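PDB 1VPB: putative modulator of DNA gyrase from Bacteroides thetaiotaomicron, which probably acts as a metallopeptidase of the PmbA/TldD (U62) family and is a putative modulator of DNA gyrase. Local coordinates for residues G245-V251 / V442-F448; G387-I393 / M410-L416; W24-A29 / L90-K95. The contacts are given in a common frame with arbitrary orientation. Residues are numbered along the deposited sequence.

From the N terminus, contact 3 comes first: it brings helix 16-31 against helix 87-101 and closes a loop that is mostly the long strands 36-52 and 58-73 and the strand 76-82. Contact 1 then opens at strand 245-251 and closes almost at the C terminus, at 442-448. Nested within that loop, contact 2 pairs 387-393 with 410-416 across a hairpin. Contacts 1 and 2 belong to one mixed sheet and touch where strand 446-450 runs beside strand 402-413, Asp447 O lying 3.1 Å from Thr413 N. Contact 3 lies on the opposite side of the chain's centre, about 57 Å from contact 1 and 50 Å from contact 2, centre to centre.

Contact 1: residues G245-V251 / V442-F448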
loop_
_atom_site.group_PDB
_atom_site.type_symbol
_atom_site.label_atom_id
_atom_site.label_comp_id
_atom_site.label_asym_id
_atom_site.label_seq_id
_atom_site.Cartn_x
_atom_site.Cartn_y
_atom_site.Cartn_z
ATOM N N GLY A 245 6.251 -10.252 33.382
ATOM C CA GLY A 245 5.950 -11.573 33.918
ATOM C C GLY A 245 4.721 -12.172 33.283
ATOM O O GLY A 245 4.287 -11.730 32.230
ATOM N N LYS A 246 4.154 -13.188 33.930
ATOM C CA LYS A 246 2.930 -13.822 33.398
ATOM C C LYS A 246 1.723 -13.032 33.837
ATOM O O LYS A 246 1.644 -12.661 35.013
ATOM C CB LYS A 246 2.748 -15.210 34.005
ATOM C CG LYS A 246 3.846 -16.212 33.700
ATOM C CD LYS A 246 3.759 -16.698 32.312
ATOM C CE LYS A 246 4.878 -17.672 32.002
ATOM N NZ LYS A 246 4.631 -18.286 30.718
ATOM N N TYR A 247 0.760 -12.875 32.939
ATOM C CA TYR A 247 -0.533 -12.285 33.288
ATOM C C TYR A 247 -1.610 -13.039 32.543
ATOM O O TYR A 247 -1.366 -13.579 31.480
ATOM C CB TYR A 247 -0.616 -10.834 32.816
ATOM C CG TYR A 247 0.284 -9.840 33.535
ATOM C CD1 TYR A 247 1.605 -9.642 33.134
ATOM C CD2 TYR A 247 -0.213 -9.058 34.575
ATOM C CE1 TYR A 247 2.422 -8.695 33.785
ATOM C CE2 TYR A 247 0.585 -8.128 35.209
ATOM C CZ TYR A 247 1.896 -7.945 34.812
ATOM O OH TYR A 247 2.686 -7.009 35.465
ATOM N N THR A 248 -2.829 -12.992 33.060
ATOM C CA THR A 248 -4.003 -13.333 32.255
ATOM C C THR A 248 -4.192 -12.242 31.190
ATOM O O THR A 248 -4.221 -11.057 31.531
ATOM C CB THR A 248 -5.243 -13.340 33.116
ATOM O OG1 THR A 248 -5.092 -14.285 34.193
ATOM C CG2 THR A 248 -6.475 -13.787 32.322
ATOM N N MET A 249 -4.319 -12.626 29.929
ATOM C CA MET A 249 -4.537 -11.650 28.868
ATOM C C MET A 249 -5.995 -11.641 28.428
ATOM O O MET A 249 -6.533 -12.665 28.031
ATOM C CB MET A 249 -3.634 -11.932 27.664
ATOM C CG MET A 249 -3.820 -10.909 26.558
ATOM S SD MET A 249 -2.703 -10.972 25.166
ATOM C CE MET A 249 -2.950 -12.604 24.536
ATOM N N VAL A 250 -6.626 -10.468 28.518
ATOM C CA VAL A 250 -7.964 -10.274 27.967
ATOM C C VAL A 250 -7.824 -9.416 26.685
ATOM O O VAL A 250 -7.081 -8.438 26.664
ATOM C CB VAL A 250 -8.932 -9.609 28.978
ATOM C CG1 VAL A 250 -10.345 -9.528 28.380
ATOM C CG2 VAL A 250 -8.961 -10.400 30.287
ATOM N N VAL A 251 -8.515 -9.810 25.626
ATOM C CA VAL A 251 -8.494 -9.064 24.361
ATOM C C VAL A 251 -9.903 -8.718 23.905
ATOM O O VAL A 251 -10.787 -9.564 23.898
ATOM C CB VAL A 251 -7.784 -9.849 23.254
ATOM C CG1 VAL A 251 -7.524 -8.929 22.035
ATOM C CG2 VAL A 251 -6.497 -10.461 23.767
ATOM N N VAL A 442 -10.034 -14.615 26.519
ATOM C CA VAL A 442 -9.244 -14.657 27.712
ATOM C C VAL A 442 -8.266 -15.821 27.625
ATOM O O VAL A 442 -8.659 -16.956 27.365
ATOM C CB VAL A 442 -10.097 -14.885 28.987
ATOM C CG1 VAL A 442 -9.219 -14.843 30.189
ATOM C CG2 VAL A 442 -11.236 -13.821 29.101
ATOM N N PHE A 443 -6.997 -15.503 27.822
ATOM C CA PHE A 443 -5.921 -16.482 27.786
ATOM C C PHE A 443 -5.209 -16.468 29.122
ATOM O O PHE A 443 -4.966 -15.397 29.691
ATOM C CB PHE A 443 -4.893 -16.088 26.724
ATOM C CG PHE A 443 -5.404 -16.011 25.346
ATOM C CD1 PHE A 443 -5.345 -17.134 24.489
ATOM C CD2 PHE A 443 -5.893 -14.810 24.805
ATOM C CE1 PHE A 443 -5.758 -17.054 23.174
ATOM C CE2 PHE A 443 -6.316 -14.752 23.468
ATOM C CZ PHE A 443 -6.254 -15.879 22.658
ATOM N N GLU A 444 -4.835 -17.638 29.648
ATOM C CA GLU A 444 -4.085 -17.664 30.885
ATOM C C GLU A 444 -2.591 -17.822 30.667
ATOM O O GLU A 444 -2.162 -18.521 29.760
ATOM C CB GLU A 444 -4.556 -18.832 31.760
ATOM C CG GLU A 444 -5.954 -18.702 32.328
ATOM C CD GLU A 444 -6.107 -17.594 33.346
ATOM O OE1 GLU A 444 -5.066 -17.055 33.808
ATOM O OE2 GLU A 444 -7.286 -17.262 33.683
ATOM N N GLY A 445 -1.814 -17.209 31.559
ATOM C CA GLY A 445 -0.372 -17.455 31.651
ATOM C C GLY A 445 0.382 -16.965 30.430
ATOM O O GLY A 445 1.135 -17.711 29.811
ATOM N N VAL A 446 0.146 -15.702 30.082
ATOM C CA VAL A 446 0.741 -15.092 28.893
ATOM C C VAL A 446 1.884 -14.171 29.361
ATOM O O VAL A 446 1.745 -13.456 30.353
ATOM C CB VAL A 446 -0.296 -14.290 28.101
ATOM C CG1 VAL A 446 0.340 -13.553 26.914
ATOM C CG2 VAL A 446 -1.411 -15.218 27.593
ATOM N N ASP A 447 2.997 -14.212 28.625
ATOM C CA ASP A 447 4.191 -13.430 28.914
ATOM C C ASP A 447 4.130 -12.021 28.358
ATOM O O ASP A 447 3.903 -11.818 27.151
ATOM C CB ASP A 447 5.430 -14.149 28.367
ATOM C CG ASP A 447 5.936 -15.176 29.308
ATOM O OD1 ASP A 447 6.362 -14.783 30.427
ATOM O OD2 ASP A 447 5.953 -16.377 29.016
ATOM N N PHE A 448 4.316 -11.065 29.274
ATOM C CA PHE A 448 4.468 -9.642 28.936
ATOM C C PHE A 448 5.820 -9.169 29.457
ATOM O O PHE A 448 6.203 -9.490 30.597
ATOM C CB PHE A 448 3.373 -8.778 29.567
ATOM C CG PHE A 448 1.995 -9.075 29.071
ATOM C CD1 PHE A 448 1.297 -10.190 29.559
ATOM C CD2 PHE A 448 1.368 -8.234 28.152
ATOM C CE1 PHE A 448 0.019 -10.466 29.123
ATOM C CE2 PHE A 448 0.092 -8.508 27.688
ATOM C CZ PHE A 448 -0.590 -9.635 28.166
#
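Met249 runs out between two phenylalanines of the returning chain with chi1 and chi2 t and then bends (chi3 p): CE is 3.7 Å from Phe443 CD2, CG is 3.8 Å from Phe448 CZ, and SD lies 5.1 Å from the Phe448 ring centroid, an oblique Met-aromatic contact. On the same face Tyr247 CD1 approaches Phe448 CD1 to 3.6 Å, the two ring planes nearly perpendicular. Val412 and strand 370-378 pack against this apolar layer.

The backbones run antiparallel. Gly245 N to Phe448 O (2.9 Å) and Phe448 N to Gly245 O (3.0 Å) form one hydrogen-bonded pair, and Tyr247 with Val446 and Met249 with Phe443 form two more. Between the last two the register shifts by one where the chain turns a corner at Glu444 and Gly445, two residues set against the single Thr248; the glycine has positive phi. Glu444 reaches back from this corner, accepting a hydrogen bond from Thr248 OG1 to OE1 at 2.8 Å. On the face opposite Met249, Lys246 NZ makes a salt bridge to Asp447 OD2 (2.9 Å). Strand 245-251 also pairs in parallel with 370-378, which places it inside the mixed sheet of the C-terminal domain; the offset at the corner is a beta bulge.

Contact 2: residues G387-I393 / M410-L416; sequences GDFSYGI and MNVTGNL
Strand 388-393 and segment 410-416 run antiparallel, their strand axes 4.5 Å apart at closest and 152° between directions. Met410 O accepts Ile393 N at 3.0 Å, and Met410 CB packs 4.1 Å from Ile393 CD1. Asn411 forms a non-hydrogen-bonded pair with Gly392, its OD1 3.4 Å from Gly392 CA. Val412 pairs with Tyr391 through N to Tyr391 O and O to Tyr391 N, both 2.8 Å; with chi1 p, its CG1 sits 3.7 Å from Ile393 CG2 and 3.9 Å from both Tyr391 CB and Phe389 CE1. Thr413 faces Ser390 in a non-hydrogen-bonded pair, CG2 3.5 Å from Ser390 OG. Gly414 (phi/psi 154/-156) turns the corner: its O accepts Phe389 N at 2.8 Å and its N reaches Phe389 O at 3.2 Å. Phe389, chi1 p, folds its ring beneath this glycine, whose CA makes a CH-pi contact 4.0 Å from the ring centroid; a side chain here would strike the ring. Asn415, chi1 t, donates ND2 to Asp388 OD1 (2.9 Å) and to Thr386 O, while its OD1 accepts Ile417 N. Leu416 begins the helix: its N bonds Gly387 O (2.8 Å) and its CD2 packs 3.7 Å from Phe389 CD2. The whole is a beta hairpin, 388-399 with 402-413, whose second strand passes through a glycine corner into a helix with Asn415 as N-cap.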
loop_
_atom_site.group_PDB
_atom_site.type_symbol
_atom_site.label_atom_id
_atom_site.label_comp_id
_atom_site.label_asym_id
_atom_site.label_seq_id
_atom_site.Cartn_x
_atom_site.Cartn_y
_atom_site.Cartn_z
ATOM N N GLY A 387 5.743 -20.095 14.471
ATOM C CA GLY A 387 4.653 -19.532 15.271
ATOM C C GLY A 387 5.069 -18.695 16.467
ATOM O O GLY A 387 4.213 -18.221 17.200
ATOM N N ASP A 388 6.376 -18.498 16.690
ATOM C CA ASP A 388 6.811 -17.611 17.744
ATOM C C ASP A 388 6.366 -16.188 17.415
ATOM O O ASP A 388 6.354 -15.793 16.234
ATOM C CB ASP A 388 8.334 -17.664 17.915
ATOM C CG ASP A 388 8.820 -18.956 18.508
ATOM O OD1 ASP A 388 8.033 -19.753 19.069
ATOM O OD2 ASP A 388 10.033 -19.243 18.488
ATOM N N PHE A 389 5.990 -15.427 18.446
ATOM C CA PHE A 389 5.446 -14.080 18.232
ATOM C C PHE A 389 5.944 -13.096 19.266
ATOM O O PHE A 389 6.350 -13.469 20.377
ATOM C CB PHE A 389 3.899 -14.083 18.187
ATOM C CG PHE A 389 3.249 -14.299 19.527
ATOM C CD1 PHE A 389 3.071 -13.232 20.421
ATOM C CD2 PHE A 389 2.846 -15.572 19.912
ATOM C CE1 PHE A 389 2.509 -13.447 21.696
ATOM C CE2 PHE A 389 2.268 -15.792 21.153
ATOM C CZ PHE A 389 2.116 -14.754 22.065
ATOM N N SER A 390 5.922 -11.823 18.880
ATOM C CA SER A 390 6.178 -10.721 19.797
ATOM C C SER A 390 5.388 -9.538 19.271
ATOM O O SER A 390 5.579 -9.116 18.114
ATOM C CB SER A 390 7.670 -10.385 19.850
ATOM O OG SER A 390 7.918 -9.289 20.720
ATOM N N TYR A 391 4.472 -9.015 20.073
ATOM C CA TYR A 391 3.685 -7.874 19.612
ATOM C C TYR A 391 3.655 -6.789 20.635
ATOM O O TYR A 391 3.650 -7.049 21.832
ATOM C CB TYR A 391 2.238 -8.239 19.303
ATOM C CG TYR A 391 2.025 -9.355 18.328
ATOM C CD1 TYR A 391 2.421 -9.246 16.988
ATOM C CD2 TYR A 391 1.321 -10.483 18.711
ATOM C CE1 TYR A 391 2.178 -10.284 16.103
ATOM C CE2 TYR A 391 1.086 -11.493 17.847
ATOM C CZ TYR A 391 1.504 -11.408 16.552
ATOM O OH TYR A 391 1.223 -12.448 15.725
ATOM N N GLY A 392 3.605 -5.548 20.170
ATOM C CA GLY A 392 3.458 -4.452 21.101
ATOM C C GLY A 392 2.005 -4.333 21.502
ATOM O O GLY A 392 1.115 -4.465 20.665
ATOM N N ILE A 393 1.778 -4.051 22.777
ATOM C CA ILE A 393 0.433 -3.880 23.295
ATOM C C ILE A 393 0.257 -2.588 24.114
ATOM O O ILE A 393 1.190 -2.015 24.664
ATOM C CB ILE A 393 0.001 -5.122 24.138
ATOM C CG1 ILE A 393 0.829 -5.244 25.420
ATOM C CG2 ILE A 393 0.074 -6.386 23.274
ATOM C CD1 ILE A 393 0.128 -4.658 26.685
ATOM N N MET A 410 4.788 -2.232 26.356
ATOM C CA MET A 410 5.039 -3.637 26.714
ATOM C C MET A 410 4.935 -4.497 25.472
ATOM O O MET A 410 4.248 -4.153 24.508
ATOM C CB MET A 410 4.030 -4.137 27.760
ATOM C CG MET A 410 3.978 -3.346 29.060
ATOM S SD MET A 410 5.353 -3.624 30.106
ATOM C CE MET A 410 5.044 -5.316 30.644
ATOM N N ASN A 411 5.599 -5.638 25.514
ATOM C CA ASN A 411 5.441 -6.631 24.471
ATOM C C ASN A 411 4.838 -7.890 25.032
ATOM O O ASN A 411 5.186 -8.316 26.148
ATOM C CB ASN A 411 6.795 -6.969 23.872
ATOM C CG ASN A 411 7.346 -5.838 23.020
ATOM O OD1 ASN A 411 6.623 -5.231 22.230
ATOM N ND2 ASN A 411 8.623 -5.576 23.166
ATOM N N VAL A 412 3.974 -8.490 24.234
ATOM C CA VAL A 412 3.461 -9.824 24.507
ATOM C C VAL A 412 4.222 -10.799 23.592
ATOM O O VAL A 412 4.368 -10.550 22.386
ATOM C CB VAL A 412 1.904 -9.880 24.315
ATOM C CG1 VAL A 412 1.489 -9.820 22.842
ATOM C CG2 VAL A 412 1.329 -11.121 24.990
ATOM N N THR A 413 4.733 -11.888 24.171
ATOM C CA THR A 413 5.549 -12.835 23.428
ATOM C C THR A 413 5.118 -14.231 23.769
ATOM O O THR A 413 4.472 -14.444 24.783
ATOM C CB THR A 413 7.041 -12.723 23.781
ATOM O OG1 THR A 413 7.261 -13.031 25.173
ATOM C CG2 THR A 413 7.551 -11.298 23.596
ATOM N N GLY A 414 5.509 -15.171 22.920
ATOM C CA GLY A 414 5.197 -16.581 23.138
ATOM C C GLY A 414 5.172 -17.300 21.822
ATOM O O GLY A 414 5.786 -16.853 20.853
ATOM N N ASN A 415 4.437 -18.419 21.775
ATOM C CA ASN A 415 4.259 -19.173 20.562
ATOM C C ASN A 415 2.760 -19.295 20.359
ATOM O O ASN A 415 2.013 -19.490 21.319
ATOM C CB ASN A 415 4.912 -20.562 20.643
ATOM C CG ASN A 415 4.711 -21.361 19.374
ATOM O OD1 ASN A 415 3.686 -22.039 19.181
ATOM N ND2 ASN A 415 5.685 -21.267 18.470
ATOM N N LEU A 416 2.324 -19.112 19.130
ATOM C CA LEU A 416 0.890 -19.009 18.831
ATOM C C LEU A 416 0.128 -20.290 19.178
ATOM O O LEU A 416 -1.031 -20.239 19.596
ATOM C CB LEU A 416 0.661 -18.629 17.382
ATOM C CG LEU A 416 1.003 -17.165 17.066
ATOM C CD1 LEU A 416 1.045 -16.990 15.543
ATOM C CD2 LEU A 416 -0.068 -16.198 17.676
#

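Contact 3: residues W24-A29 / L90-K95; sequences WAMDYA and LETFIK
Both segments are regular alpha helix, phi/psi near -60/-45 throughout, with internal i to i+4 bonds such as Tyr28 N to Trp24 O (2.8 Å) and Ile94 N to Leu90 O (2.8 Å). Their axes approach to 10.4 Å and cross at -48°, the N-to-C directions 48° apart; the nearest CA pairs are Ala29 with Ile94 (6.6 Å), Tyr28 with Glu91 (7.5 Å) and Ala25 with Leu90 (7.9 Å). One knob-into-hole contact centres the packing: Ile94 sits among Trp24, Ala25, Tyr28 and Ala29. With chi1 m and chi2 t, Ile94 sets CD1 4.1 Å from Ala25 CB and 4.3 Å from Trp24 CZ3, and CG2 3.7 Å from Tyr28 CD2 and 4.2 Å from Ala29 CB. The small alanines leave room for it.

Trp24 and Tyr28, both chi1 t, reach across to the other helix. Trp24 CZ3 meets Leu90 CD1 at 3.7 Å, and its ring edge meets Glu91 through CZ2 to CG at 3.6 Å. Arg87 adds a cation-pi contact to the same indole. Glu91 (chi1 m, chi2 t) also lays CG over a face of the Tyr28 ring, a CH-pi contact 4.1 Å from the centroid. The pair of helices rests on the long-stranded antiparallel sheet, where Ala25 and Leu90 both touch Leu67, while Phe93 packs on Ser63 of the second subunit. At the solvent edge a water lies 2.7 Å from Tyr28 OH and donates a weak, 3.4 Å hydrogen bond to Glu91 O.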
loop_
_atom_site.group_PDB
_atom_site.type_symbol
_atom_site.label_atom_id
_atom_site.label_comp_id
_atom_site.label_asym_id
_atom_site.label_seq_id
_atom_site.Cartn_x
_atom_site.Cartn_y
_atom_site.Cartn_z
ATOM N N TRP A 24 -17.835 -13.030 -25.138
ATOM C CA TRP A 24 -17.069 -12.793 -26.379
ATOM C C TRP A 24 -15.565 -12.924 -26.078
ATOM O O TRP A 24 -14.851 -13.634 -26.795
ATOM C CB TRP A 24 -17.378 -11.424 -26.935
ATOM C CG TRP A 24 -16.417 -11.071 -28.039
ATOM C CD1 TRP A 24 -16.552 -11.355 -29.359
ATOM C CD2 TRP A 24 -15.142 -10.439 -27.887
ATOM N NE1 TRP A 24 -15.442 -10.932 -30.050
ATOM C CE2 TRP A 24 -14.571 -10.339 -29.171
ATOM C CE3 TRP A 24 -14.454 -9.891 -26.803
ATOM C CZ2 TRP A 24 -13.318 -9.765 -29.391
ATOM C CZ3 TRP A 24 -13.221 -9.312 -27.020
ATOM C CH2 TRP A 24 -12.657 -9.261 -28.305
ATOM N N ALA A 25 -15.125 -12.362 -24.954
ATOM C CA ALA A 25 -13.707 -12.410 -24.570
ATOM C C ALA A 25 -13.264 -13.828 -24.293
ATOM O O ALA A 25 -12.171 -14.215 -24.706
ATOM C CB ALA A 25 -13.406 -11.501 -23.387
ATOM N N MET A 26 -14.112 -14.614 -23.599
ATOM C CA MET A 26 -13.815 -16.026 -23.357
ATOM C C MET A 26 -13.615 -16.755 -24.691
ATOM O O MET A 26 -12.648 -17.496 -24.916
ATOM C CB MET A 26 -14.959 -16.655 -22.552
ATOM C CG MET A 26 -14.853 -18.119 -22.421
ATOM S SD MET A 26 -13.448 -18.623 -21.421
ATOM C CE MET A 26 -14.246 -18.397 -19.856
ATOM N N ASP A 27 -14.604 -16.594 -25.571
ATOM C CA ASP A 27 -14.594 -17.273 -26.862
ATOM C C ASP A 27 -13.349 -16.867 -27.660
ATOM O O ASP A 27 -12.709 -17.737 -28.263
ATOM C CB ASP A 27 -15.899 -16.972 -27.606
ATOM C CG ASP A 27 -15.908 -17.520 -29.002
ATOM O OD1 ASP A 27 -16.097 -18.753 -29.126
ATOM O OD2 ASP A 27 -15.728 -16.789 -30.002
ATOM N N TYR A 28 -13.023 -15.598 -27.647
ATOM C CA TYR A 28 -11.871 -15.081 -28.405
ATOM C C TYR A 28 -10.602 -15.727 -27.862
ATOM O O TYR A 28 -9.737 -16.212 -28.633
ATOM C CB TYR A 28 -11.804 -13.561 -28.305
ATOM C CG TYR A 28 -10.711 -12.997 -29.204
ATOM C CD1 TYR A 28 -10.924 -12.785 -30.569
ATOM C CD2 TYR A 28 -9.448 -12.780 -28.683
ATOM C CE1 TYR A 28 -9.891 -12.318 -31.389
ATOM C CE2 TYR A 28 -8.433 -12.313 -29.473
ATOM C CZ TYR A 28 -8.656 -12.099 -30.824
ATOM O OH TYR A 28 -7.550 -11.663 -31.547
ATOM N N ALA A 29 -10.452 -15.743 -26.538
ATOM C CA ALA A 29 -9.263 -16.386 -25.956
ATOM C C ALA A 29 -9.136 -17.872 -26.359
ATOM O O ALA A 29 -8.050 -18.383 -26.673
ATOM C CB ALA A 29 -9.306 -16.251 -24.400
ATOM N N LEU A 90 -9.404 -4.898 -27.477
ATOM C CA LEU A 90 -9.399 -6.137 -26.675
ATOM C C LEU A 90 -8.813 -7.285 -27.453
ATOM O O LEU A 90 -8.100 -8.127 -26.895
ATOM C CB LEU A 90 -10.809 -6.574 -26.182
ATOM C CG LEU A 90 -11.351 -5.943 -24.920
ATOM C CD1 LEU A 90 -12.781 -6.437 -24.719
ATOM C CD2 LEU A 90 -10.505 -6.285 -23.726
ATOM N N GLU A 91 -9.118 -7.386 -28.739
ATOM C CA GLU A 91 -8.532 -8.473 -29.572
ATOM C C GLU A 91 -7.001 -8.468 -29.504
ATOM O O GLU A 91 -6.354 -9.503 -29.260
ATOM C CB GLU A 91 -8.992 -8.366 -31.042
ATOM C CG GLU A 91 -10.471 -8.724 -31.251
ATOM C CD GLU A 91 -10.935 -8.680 -32.693
ATOM O OE1 GLU A 91 -10.139 -8.235 -33.550
ATOM O OE2 GLU A 91 -12.067 -9.147 -32.976
ATOM N N THR A 92 -6.418 -7.300 -29.725
ATOM C CA THR A 92 -4.967 -7.147 -29.649
ATOM C C THR A 92 -4.433 -7.457 -28.266
ATOM O O THR A 92 -3.412 -8.147 -28.162
ATOM C CB THR A 92 -4.604 -5.709 -30.012
ATOM O OG1 THR A 92 -4.967 -5.527 -31.376
ATOM C CG2 THR A 92 -3.079 -5.471 -29.958
ATOM N N PHE A 93 -5.090 -6.925 -27.232
ATOM C CA PHE A 93 -4.637 -7.114 -25.880
ATOM C C PHE A 93 -4.643 -8.596 -25.499
ATOM O O PHE A 93 -3.701 -9.105 -24.864
ATOM C CB PHE A 93 -5.531 -6.320 -24.907
ATOM C CG PHE A 93 -5.042 -6.340 -23.483
ATOM C CD1 PHE A 93 -3.826 -5.771 -23.126
ATOM C CD2 PHE A 93 -5.772 -6.952 -22.539
ATOM C CE1 PHE A 93 -3.375 -5.846 -21.834
ATOM C CE2 PHE A 93 -5.350 -6.989 -21.235
ATOM C CZ PHE A 93 -4.199 -6.425 -20.882
ATOM N N ILE A 94 -5.750 -9.278 -25.809
ATOM C CA ILE A 94 -5.866 -10.714 -25.476
ATOM C C ILE A 94 -4.855 -11.528 -26.274
ATOM O O ILE A 94 -4.178 -12.360 -25.728
ATOM C CB ILE A 94 -7.309 -11.217 -25.732
ATOM C CG1 ILE A 94 -8.231 -10.522 -24.713
ATOM C CG2 ILE A 94 -7.421 -12.686 -25.533
ATOM C CD1 ILE A 94 -9.721 -10.715 -25.017
ATOM N N LYS A 95 -4.757 -11.281 -27.577
ATOM C CA LYS A 95 -3.816 -12.087 -28.371
ATOM C C LYS A 95 -2.397 -11.880 -27.895
ATOM O O LYS A 95 -1.604 -12.852 -27.837
ATOM C CB LYS A 95 -3.993 -11.764 -29.857
ATOM C CG LYS A 95 -3.140 -12.623 -30.801
ATOM C CD LYS A 95 -3.408 -14.164 -30.657
ATOM C CE LYS A 95 -3.015 -14.922 -31.944
ATOM N NZ LYS A 95 -1.611 -14.553 -32.326
HETATM O O HOH W 1 -5.509 -10.206 -32.507
#